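Local coordinates for protein-tyrosine-phosphatase (Shewanella sp., PDB 2Z72) that hydrolyses phosphate esters of protein tyrosine residues, probably through a two-zinc centre of the calcineurin-like phosphoesterase type, and is a cold-active enzyme, at residues 25-29 and 30-34; 217-220 and 221-225. One frame throughout, in Å; residues are numbered along the deposited sequence. Where two conformers were deposited one is given.

Contact 1. Residues 25-29 and 30-34; sequences WICDN and RLKTT
Trp-25 turns CG away from its carbonyl carbon (chi1 -50°) and Thr-34 sets OG1 between its backbone N and carbonyl carbon (chi1 62°), which brings indole and hydroxyl together across a beta hairpin closed by a type I' turn from Cys-27 to Arg-30. The indole N-H meets the hydroxyl edge-on: NE1 of Trp-25 lies 3.0 Å from OG1 of Thr-34, with 169° at the hydrogen and the oxygen almost in the ring plane. At the same edge, CD1 of Trp-25 sits 3.4 Å from the carbonyl O of Lys-32, whose backbone pairs with Trp-25 in both directions, N to O. Were the indole cut back to an alanine, the Thr-34 hydroxyl would probably lose its N-H donor and a gap would open beside Pro-11 and Pro-44. On the same face Cys-27, disulfide-bonded to Cys-47, puts SG near CD of the extended Lys-32 side chain, whose ammonium reaches the carbonyl of Glu-45. The other face carries Ile-26 and Leu-31, a non-hydrogen-bonded pair, with Ile-168 and Leu-172 of helix 166-172 packed on Ile-26. Here, in one of two Ile-26 conformers, the side chains meet methyl to methyl, its CD1 4.0 Å from CD1 of Leu-31.

Contact 2. Residues 217-220 and 221-225; sequences RELT and LDKAN
Thr-220 and Lys-223 meet at the start of helix 221-231, where a threonine hydroxyl stands in for the carbonyl that a preceding turn would have supplied. With chi1 at 67°, OG1 of Thr-220 is tucked between its own backbone N and carbonyl carbon and faces the first turn, accepting from N of Lys-223 at 3.1 Å, with 158° at the hydrogen. The same oxygen rests 3.3 Å from CB of Lys-223, and the two side chains cross at about a right angle. From that CB the lysine runs out fully extended, its CG anti to the backbone N (chi1 -179°), which in one conformer carries NZ to a water that donates to O of Glu-218; the lysine's own bond to this water is weak. Meanwhile the Thr-220 carbonyl accepts from N of Ala-224 at 3.0 Å, the first regular i to i+4 bond of the helix. Leu-219 brings CD2 to 4.3 Å from CB of Ala-224, beside Trp-214, while Leu-244 and Phe-247 of helix 243-249 also touch the leucine. Glu-218, first to leave helical angles after helix 212-216, has positive phi, and the whole is a tight helix-to-helix link: a Schellman motif, then Leu-219, then a threonine N-cap.

From the N terminus, the chain first lays down strand 8-14 and then strand 22-27, and contact 1 closes the hairpin that brings strand 30-35 back alongside, completing a three-stranded antiparallel sheet. Far later, within the calcineurin-like region, contact 2 joins helix 212-216 to helix 221-231 through a short loop. The two follow one another in series, neither nesting nor crossing, and lie on opposite sides of the chain's centre, with nearest atoms about 30 Å apart. As worked examples they show one principle twice: a short-range contact accompanies a chain reversal or a helix start, and its side chains pack against helix 166-172 in one case and helix 243-249 in the other.

Contact 1. Residues 25-29 and 30-34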
loop_
_atom_site.group_PDB
_atom_site.type_symbol
_atom_site.label_atom_id
_atom_site.label_comp_id
_atom_site.label_asym_id
_atom_site.label_seq_id
_atom_site.Cartn_x
_atom_site.Cartn_y
_atom_site.Cartn_z
ATOM N N TRP A 25 -9.192 17.245 -13.083
ATOM C CA TRP A 25 -8.765 17.994 -11.921
ATOM C C TRP A 25 -9.968 18.645 -11.302
ATOM O O TRP A 25 -10.791 19.265 -12.019
ATOM C CB TRP A 25 -7.779 19.090 -12.281
ATOM C CG TRP A 25 -6.632 18.670 -13.132
ATOM C CD1 TRP A 25 -6.643 18.525 -14.494
ATOM C CD2 TRP A 25 -5.302 18.338 -12.756
ATOM N NE1 TRP A 25 -5.449 18.130 -14.959
ATOM C CE2 TRP A 25 -4.568 18.004 -13.926
ATOM C CE3 TRP A 25 -4.629 18.296 -11.527
ATOM C CZ2 TRP A 25 -3.219 17.632 -13.873
ATOM C CZ3 TRP A 25 -3.288 17.932 -11.494
ATOM C CH2 TRP A 25 -2.578 17.596 -12.675
ATOM N N ILE A 26 -10.106 18.536 -9.979
ATOM C CA ILE A 26 -11.075 19.342 -9.243
ATOM C C ILE A 26 -10.350 20.561 -8.703
ATOM O O ILE A 26 -9.444 20.432 -7.893
ATOM C CB ILE A 26 -11.718 18.567 -8.083
ATOM C CG1 ILE A 26 -12.277 17.255 -8.530
ATOM C CG2 ILE A 26 -12.792 19.434 -7.429
ATOM C CD1 ILE A 26 -13.165 17.301 -9.768
ATOM N N CYS A 27 -10.711 21.734 -9.234
ATOM C CA CYS A 27 -10.049 22.988 -8.873
ATOM C C CYS A 27 -11.117 23.956 -8.379
ATOM O O CYS A 27 -11.940 24.421 -9.171
ATOM C CB CYS A 27 -9.313 23.545 -10.088
ATOM S SG CYS A 27 -8.231 22.397 -10.914
ATOM N N ASP A 28 -11.179 24.240 -7.095
ATOM C CA ASP A 28 -12.185 25.163 -6.529
ATOM C C ASP A 28 -13.574 24.676 -6.862
ATOM O O ASP A 28 -14.431 25.504 -7.262
ATOM C CB ASP A 28 -11.974 26.563 -7.054
ATOM C CG ASP A 28 -12.435 27.700 -6.164
ATOM O OD1 ASP A 28 -12.776 27.551 -4.978
ATOM O OD2 ASP A 28 -12.413 28.798 -6.760
ATOM N N ASN A 29 -13.862 23.427 -6.665
ATOM C CA ASN A 29 -15.167 22.813 -6.854
ATOM C C ASN A 29 -15.676 22.875 -8.302
ATOM O O ASN A 29 -16.873 22.727 -8.546
ATOM C CB ASN A 29 -16.278 23.295 -5.930
ATOM C CG ASN A 29 -16.273 22.589 -4.577
ATOM O OD1 ASN A 29 -15.379 21.777 -4.300
ATOM N ND2 ASN A 29 -17.223 22.923 -3.707
ATOM N N ARG A 30 -14.761 22.969 -9.256
ATOM C CA ARG A 30 -15.128 22.936 -10.641
ATOM C C ARG A 30 -14.159 21.947 -11.322
ATOM O O ARG A 30 -13.035 21.721 -10.867
ATOM C CB ARG A 30 -15.000 24.319 -11.282
ATOM C CG ARG A 30 -15.968 25.349 -10.752
ATOM C CD ARG A 30 -17.362 25.388 -11.397
ATOM N NE ARG A 30 -18.195 24.268 -10.932
ATOM C CZ ARG A 30 -18.993 24.106 -9.906
ATOM N NH1 ARG A 30 -19.633 22.936 -9.761
ATOM N NH2 ARG A 30 -19.098 25.145 -9.064
ATOM N N LEU A 31 -14.582 21.352 -12.420
ATOM C CA LEU A 31 -13.757 20.411 -13.157
ATOM C C LEU A 31 -12.946 21.099 -14.222
ATOM O O LEU A 31 -13.474 21.847 -15.027
ATOM C CB LEU A 31 -14.687 19.376 -13.790
ATOM C CG LEU A 31 -14.005 18.257 -14.587
ATOM C CD1 LEU A 31 -13.019 17.463 -13.725
ATOM C CD2 LEU A 31 -15.037 17.343 -15.227
ATOM N N LYS A 32 -11.686 20.736 -14.280
ATOM C CA LYS A 32 -10.799 21.055 -15.381
ATOM C C LYS A 32 -10.314 19.746 -15.986
ATOM O O LYS A 32 -9.974 18.822 -15.266
ATOM C CB LYS A 32 -9.661 21.973 -15.001
ATOM C CG LYS A 32 -10.011 23.420 -14.596
ATOM C CD LYS A 32 -8.789 24.324 -14.496
ATOM C CE LYS A 32 -8.996 25.807 -14.187
ATOM N NZ LYS A 32 -7.755 26.638 -14.395
ATOM N N THR A 33 -10.302 19.658 -17.300
ATOM C CA THR A 33 -9.863 18.465 -18.017
ATOM C C THR A 33 -8.768 18.869 -18.940
ATOM O O THR A 33 -8.901 19.794 -19.738
ATOM C CB THR A 33 -11.043 17.889 -18.827
ATOM O OG1 THR A 33 -12.113 17.662 -17.911
ATOM C CG2 THR A 33 -10.627 16.623 -19.536
ATOM N N THR A 34 -7.607 18.169 -18.873
ATOM C CA THR A 34 -6.462 18.462 -19.669
ATOM C C THR A 34 -6.020 17.213 -20.458
ATOM O O THR A 34 -6.243 16.087 -20.062
ATOM C CB THR A 34 -5.285 18.997 -18.863
ATOM O OG1 THR A 34 -4.874 17.985 -17.914
ATOM C CG2 THR A 34 -5.677 20.268 -18.107
#

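Contact 2. Residues 217-220 and 221-225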
loop_
_atom_site.group_PDB
_atom_site.type_symbol
_atom_site.label_atom_id
_atom_site.label_comp_id
_atom_site.label_asym_id
_atom_site.label_seq_id
_atom_site.Cartn_x
_atom_site.Cartn_y
_atom_site.Cartn_z
ATOM N N ARG A 217 -5.582 -25.020 2.281
ATOM C CA ARG A 217 -5.878 -24.799 0.871
ATOM C C ARG A 217 -4.668 -24.945 -0.053
ATOM O O ARG A 217 -4.843 -24.833 -1.248
ATOM C CB ARG A 217 -6.493 -23.407 0.684
ATOM C CG ARG A 217 -7.906 -23.363 1.338
ATOM C CD ARG A 217 -8.579 -22.062 0.957
ATOM N NE ARG A 217 -9.925 -22.054 1.571
ATOM C CZ ARG A 217 -10.988 -22.607 1.014
ATOM N NH1 ARG A 217 -10.955 -23.210 -0.162
ATOM N NH2 ARG A 217 -12.143 -22.551 1.662
ATOM N N GLU A 218 -3.487 -25.221 0.511
ATOM C CA GLU A 218 -2.298 -25.516 -0.244
ATOM C C GLU A 218 -2.027 -24.344 -1.185
ATOM O O GLU A 218 -1.611 -24.536 -2.325
ATOM C CB GLU A 218 -2.468 -26.793 -1.064
ATOM C CG GLU A 218 -2.824 -28.017 -0.228
ATOM C CD GLU A 218 -2.805 -29.319 -1.012
ATOM O OE1 GLU A 218 -2.414 -30.362 -0.423
ATOM O OE2 GLU A 218 -3.182 -29.338 -2.207
ATOM N N LEU A 219 -2.207 -23.119 -0.710
ATOM C CA LEU A 219 -1.925 -21.950 -1.536
ATOM C C LEU A 219 -0.443 -21.690 -1.646
ATOM O O LEU A 219 0.411 -22.167 -0.905
ATOM C CB LEU A 219 -2.641 -20.719 -0.956
ATOM C CG LEU A 219 -4.099 -20.584 -1.372
ATOM C CD1 LEU A 219 -4.907 -19.793 -0.381
ATOM C CD2 LEU A 219 -4.151 -19.964 -2.771
ATOM N N THR A 220 -0.076 -20.927 -2.675
ATOM C CA THR A 220 1.249 -20.395 -2.895
ATOM C C THR A 220 1.146 -18.882 -3.113
ATOM O O THR A 220 0.076 -18.391 -3.512
ATOM C CB THR A 220 1.969 -21.019 -4.099
ATOM O OG1 THR A 220 1.261 -20.602 -5.253
ATOM C CG2 THR A 220 2.015 -22.544 -3.982
ATOM N N LEU A 221 2.246 -18.193 -2.880
ATOM C CA LEU A 221 2.294 -16.754 -3.146
ATOM C C LEU A 221 1.864 -16.469 -4.586
ATOM O O LEU A 221 1.036 -15.590 -4.833
ATOM C CB LEU A 221 3.639 -16.178 -2.837
ATOM C CG LEU A 221 3.795 -15.457 -1.474
ATOM C CD1 LEU A 221 3.372 -16.313 -0.334
ATOM C CD2 LEU A 221 5.197 -14.892 -1.354
ATOM N N ASP A 222 2.425 -17.196 -5.577
ATOM C CA ASP A 222 2.143 -16.833 -6.945
ATOM C C ASP A 222 0.680 -17.058 -7.290
ATOM O O ASP A 222 0.071 -16.252 -7.979
ATOM C CB ASP A 222 3.041 -17.572 -7.931
ATOM C CG ASP A 222 2.815 -17.091 -9.344
ATOM O OD1 ASP A 222 2.297 -17.855 -10.117
ATOM O OD2 ASP A 222 3.060 -15.923 -9.721
ATOM N N LYS A 223 0.140 -18.165 -6.814
ATOM C CA LYS A 223 -1.247 -18.488 -7.121
ATOM C C LYS A 223 -2.175 -17.427 -6.530
ATOM O O LYS A 223 -3.106 -16.932 -7.206
ATOM C CB LYS A 223 -1.645 -19.881 -6.658
ATOM C CG LYS A 223 -3.082 -20.209 -7.008
ATOM C CD LYS A 223 -3.397 -21.669 -6.707
ATOM C CE LYS A 223 -4.796 -22.059 -7.138
ATOM N NZ LYS A 223 -5.289 -23.382 -6.743
ATOM N N ALA A 224 -1.933 -17.070 -5.273
ATOM C CA ALA A 224 -2.787 -16.056 -4.622
ATOM C C ALA A 224 -2.643 -14.708 -5.273
ATOM O O ALA A 224 -3.638 -14.051 -5.577
ATOM C CB ALA A 224 -2.409 -16.020 -3.156
ATOM N N ASN A 225 -1.416 -14.257 -5.515
ATOM C CA ASN A 225 -1.203 -12.931 -6.091
ATOM C C ASN A 225 -1.837 -12.834 -7.475
ATOM O O ASN A 225 -2.388 -11.776 -7.823
ATOM C CB ASN A 225 0.283 -12.575 -6.140
ATOM C CG ASN A 225 0.822 -12.225 -4.798
ATOM O OD1 ASN A 225 0.155 -11.529 -3.988
ATOM N ND2 ASN A 225 2.017 -12.678 -4.441
HETATM O O HOH W 1 -2.820 -24.779 -4.822
#